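Local coordinates for anthrone oxidase-like protein (Streptomyces ambofaciens, PDB 5F9P) that acts as a C-C bond-cleaving oxygenase that opens ring B oxidatively in the biosynthesis of atypical angucyclines, at residues A[18-24]-A[50-56]; A[39-43]-A[68-72]; A[92-96]-A[166-170]; A[114-118]-A[223-227]; A[135-139]-A[171-175]. All blocks are in the same frame, centred on the assembly; numbering follows the deposited sequence.

Contact 1: A[18-24]-A[50-56]; sequences TDTPEKQ and SGVDSHG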
# COMPACT_ATOMS: atom_id res chain seq x y z
N THR A 18 -12.94 7.43 2.68
CA THR A 18 -14.26 7.66 3.22
C THR A 18 -14.31 9.02 3.94
O THR A 18 -13.29 9.68 4.06
CB THR A 18 -14.70 6.52 4.15
OG1 THR A 18 -16.10 6.64 4.43
CG2 THR A 18 -13.90 6.54 5.45
N ASP A 19 -15.48 9.42 4.42
CA ASP A 19 -15.63 10.78 4.94
C ASP A 19 -15.98 10.93 6.43
O ASP A 19 -16.12 12.05 6.91
CB ASP A 19 -16.61 11.60 4.08
CG ASP A 19 -17.99 10.99 4.03
OD1 ASP A 19 -18.23 9.95 4.69
OD2 ASP A 19 -18.86 11.56 3.33
N THR A 20 -16.12 9.82 7.15
CA THR A 20 -16.31 9.88 8.60
C THR A 20 -15.51 8.78 9.27
O THR A 20 -15.27 7.72 8.68
CB THR A 20 -17.80 9.74 9.03
OG1 THR A 20 -18.22 8.37 8.92
CG2 THR A 20 -18.71 10.61 8.19
N PRO A 21 -15.11 9.02 10.53
CA PRO A 21 -14.38 7.99 11.27
C PRO A 21 -15.26 6.78 11.54
O PRO A 21 -14.71 5.70 11.74
CB PRO A 21 -14.01 8.69 12.59
CG PRO A 21 -14.99 9.82 12.72
CD PRO A 21 -15.33 10.24 11.32
N GLU A 22 -16.58 6.95 11.54
CA GLU A 22 -17.49 5.82 11.77
C GLU A 22 -17.46 4.87 10.58
O GLU A 22 -17.46 3.65 10.74
CB GLU A 22 -18.93 6.30 12.01
CG GLU A 22 -19.14 6.99 13.36
CD GLU A 22 -18.73 8.45 13.35
OE1 GLU A 22 -18.39 8.99 12.27
OE2 GLU A 22 -18.74 9.07 14.44
N LYS A 23 -17.45 5.44 9.37
CA LYS A 23 -17.37 4.63 8.18
C LYS A 23 -15.99 3.97 8.06
O LYS A 23 -15.88 2.87 7.51
CB LYS A 23 -17.69 5.44 6.93
CG LYS A 23 -19.15 5.88 6.83
CD LYS A 23 -19.36 6.73 5.58
CE LYS A 23 -20.72 7.40 5.55
NZ LYS A 23 -20.75 8.36 4.42
N GLN A 24 -14.96 4.62 8.58
CA GLN A 24 -13.64 3.99 8.60
C GLN A 24 -13.64 2.75 9.49
O GLN A 24 -13.11 1.71 9.12
CB GLN A 24 -12.54 4.95 9.05
CG GLN A 24 -11.17 4.26 9.11
CD GLN A 24 -10.04 5.23 9.33
OE1 GLN A 24 -10.02 6.31 8.74
NE2 GLN A 24 -9.08 4.86 10.17
N SER A 50 -5.23 1.13 8.74
CA SER A 50 -6.23 2.10 9.18
C SER A 50 -5.69 3.53 8.99
O SER A 50 -4.62 3.84 9.48
CB SER A 50 -6.55 1.87 10.66
OG SER A 50 -7.40 2.89 11.13
N GLY A 51 -6.44 4.38 8.29
CA GLY A 51 -5.94 5.70 7.94
C GLY A 51 -5.74 6.63 9.13
O GLY A 51 -6.55 6.62 10.06
N VAL A 52 -4.66 7.42 9.11
CA VAL A 52 -4.33 8.36 10.20
C VAL A 52 -4.53 9.83 9.78
O VAL A 52 -5.35 10.54 10.37
CB VAL A 52 -2.89 8.15 10.75
CG1 VAL A 52 -2.49 9.27 11.70
CG2 VAL A 52 -2.77 6.80 11.46
N ASP A 53 -3.80 10.29 8.76
CA ASP A 53 -3.97 11.66 8.27
C ASP A 53 -5.42 11.95 7.88
O ASP A 53 -5.98 12.97 8.29
CB ASP A 53 -3.04 11.96 7.08
CG ASP A 53 -1.62 12.35 7.51
OD1 ASP A 53 -1.29 12.26 8.71
OD2 ASP A 53 -0.83 12.75 6.62
N SER A 54 -6.02 11.08 7.08
CA SER A 54 -7.40 11.30 6.63
C SER A 54 -8.14 9.97 6.63
O SER A 54 -7.50 8.92 6.66
CB SER A 54 -7.45 11.93 5.24
OG SER A 54 -6.73 11.15 4.32
N HIS A 55 -9.47 10.02 6.60
CA HIS A 55 -10.27 8.80 6.71
C HIS A 55 -10.11 7.91 5.49
O HIS A 55 -10.19 8.37 4.35
CB HIS A 55 -11.74 9.12 6.91
CG HIS A 55 -11.99 10.08 8.03
ND1 HIS A 55 -11.57 9.84 9.32
CD2 HIS A 55 -12.60 11.29 8.04
CE1 HIS A 55 -11.92 10.86 10.08
NE2 HIS A 55 -12.54 11.76 9.34
N GLY A 56 -9.88 6.63 5.74
CA GLY A 56 -9.83 5.65 4.68
C GLY A 56 -9.07 4.45 5.19
O GLY A 56 -8.61 4.46 6.32
O HOH W 1 -9.69 8.46 10.31

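Contact 2: A[39-43]-A[68-72]; sequences TYEGW and DLEKR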
# COMPACT_ATOMS: atom_id res chain seq x y z
N THR A 39 -9.86 -18.07 2.04
CA THR A 39 -9.30 -19.38 1.67
C THR A 39 -9.11 -19.51 0.14
O THR A 39 -8.93 -20.60 -0.38
CB THR A 39 -10.20 -20.54 2.17
OG1 THR A 39 -11.50 -20.44 1.58
CG2 THR A 39 -10.36 -20.50 3.67
N TYR A 40 -9.15 -18.39 -0.58
CA TYR A 40 -9.01 -18.40 -2.03
C TYR A 40 -7.74 -19.10 -2.47
O TYR A 40 -6.67 -18.88 -1.90
CB TYR A 40 -8.95 -16.98 -2.60
CG TYR A 40 -9.99 -16.06 -2.03
CD1 TYR A 40 -11.31 -16.10 -2.47
CD2 TYR A 40 -9.65 -15.14 -1.05
CE1 TYR A 40 -12.25 -15.26 -1.95
CE2 TYR A 40 -10.59 -14.29 -0.53
CZ TYR A 40 -11.89 -14.35 -0.98
OH TYR A 40 -12.82 -13.50 -0.44
N GLU A 41 -7.86 -19.93 -3.51
CA GLU A 41 -6.67 -20.51 -4.11
C GLU A 41 -5.74 -19.38 -4.54
O GLU A 41 -6.18 -18.42 -5.17
CB GLU A 41 -7.05 -21.39 -5.31
CG GLU A 41 -5.86 -22.14 -5.92
CD GLU A 41 -6.27 -23.04 -7.09
OE1 GLU A 41 -7.37 -22.85 -7.66
OE2 GLU A 41 -5.47 -23.94 -7.45
N GLY A 42 -4.46 -19.49 -4.18
CA GLY A 42 -3.47 -18.51 -4.57
C GLY A 42 -3.34 -17.31 -3.64
O GLY A 42 -2.37 -16.56 -3.72
N TRP A 43 -4.31 -17.12 -2.75
CA TRP A 43 -4.24 -16.01 -1.80
C TRP A 43 -3.14 -16.27 -0.77
O TRP A 43 -3.12 -17.33 -0.14
CB TRP A 43 -5.59 -15.80 -1.09
CG TRP A 43 -5.49 -14.78 0.03
CD1 TRP A 43 -5.40 -13.43 -0.10
CD2 TRP A 43 -5.46 -15.05 1.43
NE1 TRP A 43 -5.33 -12.84 1.14
CE2 TRP A 43 -5.36 -13.81 2.10
CE3 TRP A 43 -5.52 -16.22 2.19
CZ2 TRP A 43 -5.30 -13.71 3.49
CZ3 TRP A 43 -5.47 -16.12 3.58
CH2 TRP A 43 -5.36 -14.88 4.21
N ASP A 68 -5.39 -16.30 -10.16
CA ASP A 68 -6.00 -16.56 -8.86
C ASP A 68 -6.85 -15.38 -8.40
O ASP A 68 -7.97 -15.57 -7.92
CB ASP A 68 -4.92 -16.86 -7.82
CG ASP A 68 -4.10 -18.08 -8.17
OD1 ASP A 68 -4.69 -19.11 -8.56
OD2 ASP A 68 -2.86 -18.01 -8.07
N LEU A 69 -6.33 -14.17 -8.54
CA LEU A 69 -7.08 -12.97 -8.17
C LEU A 69 -8.41 -12.85 -8.91
O LEU A 69 -9.43 -12.48 -8.33
CB LEU A 69 -6.25 -11.72 -8.44
CG LEU A 69 -7.00 -10.40 -8.22
CD1 LEU A 69 -7.31 -10.24 -6.75
CD2 LEU A 69 -6.19 -9.21 -8.76
N GLU A 70 -8.38 -13.12 -10.21
CA GLU A 70 -9.58 -12.98 -11.03
C GLU A 70 -10.67 -13.95 -10.60
O GLU A 70 -11.86 -13.63 -10.65
CB GLU A 70 -9.24 -13.17 -12.52
CG GLU A 70 -8.44 -12.01 -13.11
CD GLU A 70 -9.14 -10.67 -12.96
OE1 GLU A 70 -10.38 -10.67 -12.77
OE2 GLU A 70 -8.46 -9.62 -13.02
N LYS A 71 -10.27 -15.14 -10.17
CA LYS A 71 -11.20 -16.13 -9.64
C LYS A 71 -11.93 -15.55 -8.44
O LYS A 71 -13.13 -15.74 -8.28
CB LYS A 71 -10.45 -17.40 -9.23
CG LYS A 71 -11.29 -18.68 -9.23
CD LYS A 71 -10.37 -19.90 -9.39
CE LYS A 71 -9.57 -19.82 -10.69
NZ LYS A 71 -8.35 -20.68 -10.71
N ARG A 72 -11.21 -14.82 -7.60
CA ARG A 72 -11.86 -14.15 -6.49
C ARG A 72 -12.85 -13.07 -6.96
O ARG A 72 -13.97 -12.96 -6.44
CB ARG A 72 -10.83 -13.53 -5.55
CG ARG A 72 -11.44 -12.44 -4.69
CD ARG A 72 -10.49 -12.05 -3.61
NE ARG A 72 -10.91 -10.84 -2.92
CZ ARG A 72 -12.09 -10.68 -2.35
NH1 ARG A 72 -12.99 -11.66 -2.42
NH2 ARG A 72 -12.38 -9.54 -1.73
O HOH W 2 -8.24 -17.84 -6.38

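Contact 3: A[92-96]-A[166-170]; sequences SIRLM and ARGLE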
# COMPACT_ATOMS: atom_id res chain seq x y z
N SER A 92 -14.45 6.58 -2.46
CA SER A 92 -13.79 5.97 -3.61
C SER A 92 -13.19 4.60 -3.29
O SER A 92 -12.90 4.27 -2.13
CB SER A 92 -12.69 6.88 -4.17
OG SER A 92 -11.55 6.89 -3.33
N ILE A 93 -13.00 3.81 -4.34
CA ILE A 93 -12.42 2.48 -4.26
C ILE A 93 -11.44 2.32 -5.40
O ILE A 93 -11.79 2.54 -6.57
CB ILE A 93 -13.51 1.42 -4.43
CG1 ILE A 93 -14.48 1.43 -3.25
CG2 ILE A 93 -12.88 0.04 -4.64
CD1 ILE A 93 -15.76 0.65 -3.52
N ARG A 94 -10.21 1.95 -5.08
CA ARG A 94 -9.21 1.65 -6.10
C ARG A 94 -8.54 0.32 -5.77
O ARG A 94 -7.93 0.17 -4.71
CB ARG A 94 -8.15 2.75 -6.20
CG ARG A 94 -8.58 3.96 -7.01
CD ARG A 94 -8.69 5.19 -6.15
NE ARG A 94 -7.77 6.24 -6.60
CZ ARG A 94 -7.45 7.31 -5.87
NH1 ARG A 94 -7.94 7.47 -4.64
NH2 ARG A 94 -6.60 8.21 -6.37
N LEU A 95 -8.68 -0.65 -6.68
CA LEU A 95 -8.10 -1.96 -6.47
C LEU A 95 -6.97 -2.09 -7.46
O LEU A 95 -7.20 -2.24 -8.67
CB LEU A 95 -9.13 -3.07 -6.69
CG LEU A 95 -10.54 -2.91 -6.11
CD1 LEU A 95 -11.40 -4.07 -6.57
CD2 LEU A 95 -10.54 -2.82 -4.58
N MSE A 96 -5.74 -2.05 -6.95
CA MSE A 96 -4.58 -1.84 -7.80
C MSE A 96 -3.64 -3.04 -7.83
O MSE A 96 -3.21 -3.54 -6.80
CB MSE A 96 -3.82 -0.61 -7.31
CG MSE A 96 -4.56 0.71 -7.53
SE MSE A 96 -3.72 2.18 -6.56
CE MSE A 96 -4.14 1.56 -4.74
N ALA A 166 -5.57 -1.63 -12.91
CA ALA A 166 -6.34 -1.25 -11.73
C ALA A 166 -7.82 -1.14 -12.02
O ALA A 166 -8.20 -0.82 -13.13
CB ALA A 166 -5.82 0.06 -11.16
N ARG A 167 -8.64 -1.40 -11.02
CA ARG A 167 -10.06 -1.09 -11.11
C ARG A 167 -10.31 0.18 -10.32
O ARG A 167 -9.99 0.25 -9.14
CB ARG A 167 -10.91 -2.25 -10.57
CG ARG A 167 -10.64 -3.57 -11.32
CD ARG A 167 -11.28 -4.77 -10.65
NE ARG A 167 -12.72 -4.56 -10.49
CZ ARG A 167 -13.58 -5.50 -10.12
NH1 ARG A 167 -13.16 -6.73 -9.85
NH2 ARG A 167 -14.87 -5.21 -10.01
N GLY A 168 -10.86 1.19 -10.98
CA GLY A 168 -11.14 2.44 -10.32
C GLY A 168 -10.04 3.47 -10.52
O GLY A 168 -10.09 4.56 -9.97
N LEU A 169 -9.04 3.11 -11.31
CA LEU A 169 -7.95 4.02 -11.63
C LEU A 169 -7.47 3.71 -13.04
O LEU A 169 -7.21 2.55 -13.38
CB LEU A 169 -6.80 3.85 -10.61
CG LEU A 169 -5.51 4.67 -10.74
CD1 LEU A 169 -4.53 4.29 -9.65
CD2 LEU A 169 -4.86 4.46 -12.09
N GLU A 170 -7.37 4.73 -13.88
CA GLU A 170 -6.91 4.53 -15.25
C GLU A 170 -5.58 5.22 -15.51
O GLU A 170 -5.22 6.18 -14.84
CB GLU A 170 -7.96 5.01 -16.25
CG GLU A 170 -8.85 3.87 -16.77
CD GLU A 170 -8.05 2.73 -17.42
OE1 GLU A 170 -6.83 2.91 -17.69
OE2 GLU A 170 -8.64 1.65 -17.65

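Contact 4: A[114-118]-A[223-227]; sequences EIGPG and VVHTR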
# COMPACT_ATOMS: atom_id res chain seq x y z
N GLU A 114 9.23 -6.28 6.15
CA GLU A 114 8.17 -6.98 6.85
C GLU A 114 7.08 -6.01 7.26
O GLU A 114 7.36 -4.93 7.77
CB GLU A 114 8.72 -7.66 8.10
CG GLU A 114 7.64 -8.45 8.84
CD GLU A 114 8.20 -9.34 9.95
OE1 GLU A 114 9.38 -9.16 10.33
OE2 GLU A 114 7.44 -10.21 10.43
N ILE A 115 5.83 -6.41 7.03
CA ILE A 115 4.69 -5.61 7.47
C ILE A 115 3.82 -6.42 8.44
O ILE A 115 3.68 -7.63 8.30
CB ILE A 115 3.86 -5.13 6.26
CG1 ILE A 115 3.32 -6.32 5.45
CG2 ILE A 115 4.71 -4.21 5.39
CD1 ILE A 115 2.24 -5.94 4.42
N GLY A 116 3.23 -5.74 9.41
CA GLY A 116 2.48 -6.43 10.46
C GLY A 116 2.16 -5.53 11.64
O GLY A 116 2.87 -4.55 11.89
N PRO A 117 1.09 -5.85 12.38
CA PRO A 117 0.61 -4.98 13.46
C PRO A 117 1.61 -4.91 14.62
O PRO A 117 1.58 -3.94 15.39
CB PRO A 117 -0.69 -5.65 13.93
CG PRO A 117 -0.98 -6.76 12.94
CD PRO A 117 0.30 -7.09 12.25
N GLY A 118 2.48 -5.91 14.72
CA GLY A 118 3.44 -5.98 15.82
C GLY A 118 4.65 -5.06 15.71
O GLY A 118 5.37 -4.86 16.69
N VAL A 223 -0.91 -0.17 10.84
CA VAL A 223 -1.29 -1.53 10.45
C VAL A 223 -2.07 -2.12 11.60
O VAL A 223 -1.58 -2.12 12.72
CB VAL A 223 -0.09 -2.43 10.14
CG1 VAL A 223 -0.56 -3.89 9.93
CG2 VAL A 223 0.66 -1.92 8.91
N VAL A 224 -3.27 -2.64 11.33
CA VAL A 224 -4.13 -3.10 12.41
C VAL A 224 -4.46 -4.60 12.37
O VAL A 224 -4.99 -5.13 13.33
CB VAL A 224 -5.46 -2.28 12.49
CG1 VAL A 224 -5.17 -0.80 12.82
CG2 VAL A 224 -6.26 -2.42 11.20
N HIS A 225 -4.13 -5.27 11.27
CA HIS A 225 -4.50 -6.68 11.13
C HIS A 225 -3.75 -7.30 9.96
O HIS A 225 -3.61 -6.69 8.90
CB HIS A 225 -6.02 -6.81 10.93
CG HIS A 225 -6.56 -8.20 11.10
ND1 HIS A 225 -6.81 -8.76 12.33
CD2 HIS A 225 -6.94 -9.13 10.18
CE1 HIS A 225 -7.31 -9.98 12.17
NE2 HIS A 225 -7.40 -10.22 10.87
N THR A 226 -3.24 -8.50 10.18
CA THR A 226 -2.60 -9.27 9.12
C THR A 226 -2.88 -10.76 9.31
O THR A 226 -2.97 -11.24 10.45
CB THR A 226 -1.07 -9.08 9.10
OG1 THR A 226 -0.53 -9.62 7.89
CG2 THR A 226 -0.44 -9.79 10.28
N ARG A 227 -3.00 -11.47 8.19
CA ARG A 227 -3.23 -12.91 8.17
C ARG A 227 -2.65 -13.53 6.90
O ARG A 227 -2.71 -12.91 5.84
CB ARG A 227 -4.74 -13.20 8.22
CG ARG A 227 -5.04 -14.66 8.50
CD ARG A 227 -6.53 -15.01 8.54
NE ARG A 227 -6.64 -16.46 8.44
CZ ARG A 227 -7.17 -17.13 7.42
NH1 ARG A 227 -7.76 -16.49 6.42
NH2 ARG A 227 -7.17 -18.46 7.44
O HOH W 3 -1.28 -2.00 15.56

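Contact 5: A[135-139]-A[171-175]; sequences QDEAL and GAFVI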
# COMPACT_ATOMS: atom_id res chain seq x y z
N GLN A 135 6.91 6.71 -16.80
CA GLN A 135 6.80 5.72 -15.73
C GLN A 135 8.14 5.17 -15.22
O GLN A 135 8.37 5.12 -14.00
CB GLN A 135 5.87 4.56 -16.13
CG GLN A 135 5.56 3.63 -14.96
CD GLN A 135 4.60 2.52 -15.31
OE1 GLN A 135 3.57 2.33 -14.65
NE2 GLN A 135 4.93 1.74 -16.33
N ASP A 136 9.03 4.77 -16.13
CA ASP A 136 10.31 4.20 -15.72
C ASP A 136 11.16 5.23 -14.99
O ASP A 136 11.90 4.91 -14.07
CB ASP A 136 11.09 3.66 -16.91
CG ASP A 136 10.49 2.40 -17.48
OD1 ASP A 136 9.83 1.65 -16.72
OD2 ASP A 136 10.68 2.16 -18.69
N GLU A 137 11.04 6.48 -15.43
CA GLU A 137 11.73 7.57 -14.78
C GLU A 137 11.26 7.69 -13.31
O GLU A 137 12.07 7.79 -12.39
CB GLU A 137 11.46 8.86 -15.55
CG GLU A 137 11.90 10.14 -14.85
CD GLU A 137 13.41 10.32 -14.84
OE1 GLU A 137 14.12 9.39 -15.29
OE2 GLU A 137 13.86 11.40 -14.40
N ALA A 138 9.95 7.70 -13.12
CA ALA A 138 9.37 7.76 -11.78
C ALA A 138 9.87 6.63 -10.89
O ALA A 138 10.22 6.85 -9.73
CB ALA A 138 7.84 7.72 -11.87
N LEU A 139 9.89 5.42 -11.43
CA LEU A 139 10.32 4.25 -10.68
C LEU A 139 11.78 4.36 -10.28
O LEU A 139 12.16 4.05 -9.15
CB LEU A 139 10.10 2.99 -11.51
CG LEU A 139 8.65 2.57 -11.76
CD1 LEU A 139 8.59 1.43 -12.77
CD2 LEU A 139 8.03 2.13 -10.43
N GLY A 171 -4.84 4.71 -16.49
CA GLY A 171 -3.56 5.28 -16.86
C GLY A 171 -2.45 4.62 -16.07
O GLY A 171 -2.71 3.70 -15.27
N ALA A 172 -1.23 5.07 -16.28
CA ALA A 172 -0.07 4.51 -15.61
C ALA A 172 0.02 5.05 -14.18
O ALA A 172 -0.38 6.18 -13.91
CB ALA A 172 1.19 4.83 -16.38
N PHE A 173 0.56 4.24 -13.28
CA PHE A 173 0.74 4.70 -11.91
C PHE A 173 1.87 3.96 -11.20
O PHE A 173 2.25 2.85 -11.58
CB PHE A 173 -0.58 4.58 -11.12
CG PHE A 173 -1.01 3.16 -10.90
CD1 PHE A 173 -1.71 2.47 -11.88
CD2 PHE A 173 -0.73 2.53 -9.70
CE1 PHE A 173 -2.12 1.15 -11.67
CE2 PHE A 173 -1.13 1.21 -9.48
CZ PHE A 173 -1.82 0.52 -10.47
N VAL A 174 2.45 4.60 -10.18
CA VAL A 174 3.46 3.95 -9.36
C VAL A 174 3.13 4.28 -7.92
O VAL A 174 2.34 5.19 -7.65
CB VAL A 174 4.88 4.41 -9.66
CG1 VAL A 174 5.22 4.16 -11.11
CG2 VAL A 174 5.05 5.88 -9.32
N ILE A 175 3.72 3.53 -7.00
CA ILE A 175 3.35 3.67 -5.60
C ILE A 175 4.58 3.70 -4.75
O ILE A 175 5.54 2.96 -4.99
CB ILE A 175 2.44 2.50 -5.14
CG1 ILE A 175 1.03 2.70 -5.69
CG2 ILE A 175 2.42 2.40 -3.60
CD1 ILE A 175 0.14 1.49 -5.53

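Contact 1: A[18-24]-A[50-56]
Thr18 and Gly56 bring the two backbones together, their CA atoms 5.1 Å apart, and Thr18 N reaches His55 O in a nearly straight but weak hydrogen bond of 3.4 Å. Gln24 does most of the polar work. Its CG stands anti to the backbone N (chi1 178°), and the extended chain beyond carries the amide off the first turn of helix 21-37 into the mouth of the opposite loop. There OE1 accepts from Gly56 N at 3.0 Å, the N-H lying well above the carbonyl plane. NE2 donates to Gly51 O at 3.1 Å, on a lone pair of that oxygen and close to the plane of the Gln24 amide, and makes a weak second bond to Ser50 OG. The loop so gripped is the hairpin turn between strands 43-51 and 56-63, which Gly51 N closes from within by bonding to Gly56 O; the partner segment is the strand-to-helix corner opening the first beta-alpha-beta unit of the first ferredoxin-like half of the barrel, with Thr20 as N-cap, its OG1 accepting from Lys23 N. His55 lies against this corner. Pro21 CD sits over one face of its ring in a CH-pi contact, 4.0 Å from the centroid, while Gln24 OE1 is at the ring edge. At the start of the corner, Thr18 CG2 touches His55 CB at 3.7 Å, and Thr18 OG1 bonds to Ile89 O.

Contact 2: A[39-43]-A[68-72]
Tyr40 and Arg72 supply the ring contact. Arg72 CD lies over the centre of the Tyr40 ring, 3.8 Å from the centroid and 14° off the normal, a CH-pi contact made by the aliphatic part of the chain. Arg72 CG is anti to the backbone N (chi1 160°) and the chain runs extended to NE, so the methylene groups cross the ring and the guanidinium arrives beside the phenol oxygen, its plane turned 38° from that of the ring. Arg72 NH1 approaches Tyr40 OH to 2.7 Å, but at an angle too poor for a hydrogen bond. The charged contact is looser: Glu41 OE1 and Lys71 NZ form a long salt bridge of 3.9 Å between two exposed side chains. Asp68 meets the turn in van der Waals contact, its CB 3.3 Å from Glu41 O and its OD2 3.6 Å from Gly42 CA, while its carboxylate is turned to a salt bridge with Arg64. A water donates to Asp68 O and, at a doubtfully short distance, to Glu41 O, and may bridge turn and helix. The turn itself is type II, running from Tyr40 to Trp43 and closed by Trp43 N to Tyr40 O. It leads from helix 21-37 into strand 43-51, and helix 66-74 flanks it; Ile34 of helix 21-37 touches both Tyr40 and Arg72, while Trp63 of strand 56-63 packs on Asp68 and Arg72.

Contact 3: A[92-96]-A[166-170]
The neighbouring antiparallel strands 92-105 and 155-167 of the barrel meet here, at Leu95 with Arg167 and Met96 with Ala166. Leu95 and Arg167 are the hydrogen-bonded pair: Leu95 N donates to Arg167 O and Arg167 N to Leu95 O, both at 2.9 Å and nearly straight. Arg167 O also receives a CA-H contact from Arg94 CA at 3.4 Å. Side chains of this pair share one face of the sheet, where Leu95 CD1 lies over one face of the Arg167 guanidinium, offset toward its rim, and 4.1 Å from Arg167 CD. Helix 76-88 packs on both through Phe78, and Arg167 makes a cation-pi contact with Tyr73. The other face belongs to Met96, a selenomethionine, and Ala166, a non-hydrogen-bonded pair in which Met96 CG touches Ala166 CB at 3.9 Å. With CG beside the backbone N (chi1 -68°) and SE anti beyond it (chi2 168°), the Met96 chain sets SE 3.8 Å from Leu169 CD1. Past Arg167 the second strand gives way to a turn; Gly168 O lies 3.4 Å from Arg94 CG, and Leu169 CB rests beside the same methylene. Strand 92-105 belongs with strand 10-17 to the first ferredoxin-like half and strand 155-167 to the second, so this pairing, like that of 43-51 with 217-228, is one of the two seams closing an alpha+beta barrel built within a single chain.

Contact 4: A[114-118]-A[223-227]
Val223 puts CG1 anti to its backbone nitrogen (chi1 172°), which aims that methyl at the Gly116-Pro117 peptide, while Thr226, with OG1 anti to N (chi1 -168°), leaves CG2 between N and the carbonyl carbon and facing the proline ring. The Pro117 ring thus rests on two methyl groups of one strand. Its CD touches Thr226 CG2 at 3.4 Å, tighter than usual for two carbons, the ring and the threonine side chain crossing at about a right angle; CD is also 4.0 Å from Val223 CG1. That same CG1 meets Pro117 N at 3.5 Å and Gly116 C at 3.6 Å, lying against the peptide rather than the ring alone. Pro117 CG rests over the strand backbone, 3.9 Å from His225 N. No direct hydrogen bond crosses between the segments; a water donates to Val223 O and, weakly, to Pro117 O. The polar ends have partners outside the two segments: Thr226 OG1 bonds with Thr47 OG1 and Ser46 O, and His225 NE2 with Asp36 of helix 21-37. Ile115, next to Gly116, packs on Tyr177 and Gln179 of strand 172-180. Between Val223 and Thr226, Val224 and His225 both face Val48 of strand 43-51, making a classic beta bulge, here in the barrel strand against which the loop leading to strand 122-130 packs.

Contact 5: A[135-139]-A[171-175]
Val174 carries this contact, pointing from strand 172-180 at one side of helix 135-142. Its CB already reaches Leu139 CD2 at 4.0 Å. From there the two methyls part. CG1, anti to the carbonyl carbon (chi1 -58°), meets Leu139 CD2 at 3.5 Å and Leu139 CG at 3.8 Å, and also touches Gln135 CG at 3.9 Å, so this one methyl lies against residues one helical turn apart. CG2 turns to Ala138 CB, a looser approach of 4.2 Å. Leu139 crosses the valine obliquely, whereas the extended Gln135 chain slides past it in the opposite direction and carries its amide toward Ala172 CB and the Phe173 carbonyl. Phe173 itself points the other way, to Met96 and Ala166. Val130 of strand 122-130 packs on both Ala138 and Ala172, and Lys162 of strand 155-167 touches Gln135 and Leu139. The axes of 135-139 and 172-175 run almost parallel, 5° apart in direction and 8.9 Å at closest approach. A helix lying along the outside of a sheet, over the strand placed between the two it connects, is the split beta-alpha-beta unit of ferredoxin-like domains.

Contacts 1 and 2 lie at the surface, their centres 28 Å apart and toward the two ends of helix 21-37: a glutamine amide's hydrogen bonds in one, an arginine methylene over a tyrosine ring with a long salt bridge in the other. Contacts 3, 4 and 5 are partly buried; 4 and 5 lack any clear direct hydrogen bond and rest on methyl packing. Contacts 3 and 5 touch through side chains of strands 92-105, 155-167 and 172-180, but contact 3 pairs strands within the sheet, while contact 5 lays a helix on the sheet's outside. Contact 4 meets contact 1 through Val224 on Ser50 and contact 2 through Arg227 beside Trp43, while contact 3 lies across the chain's centre from it.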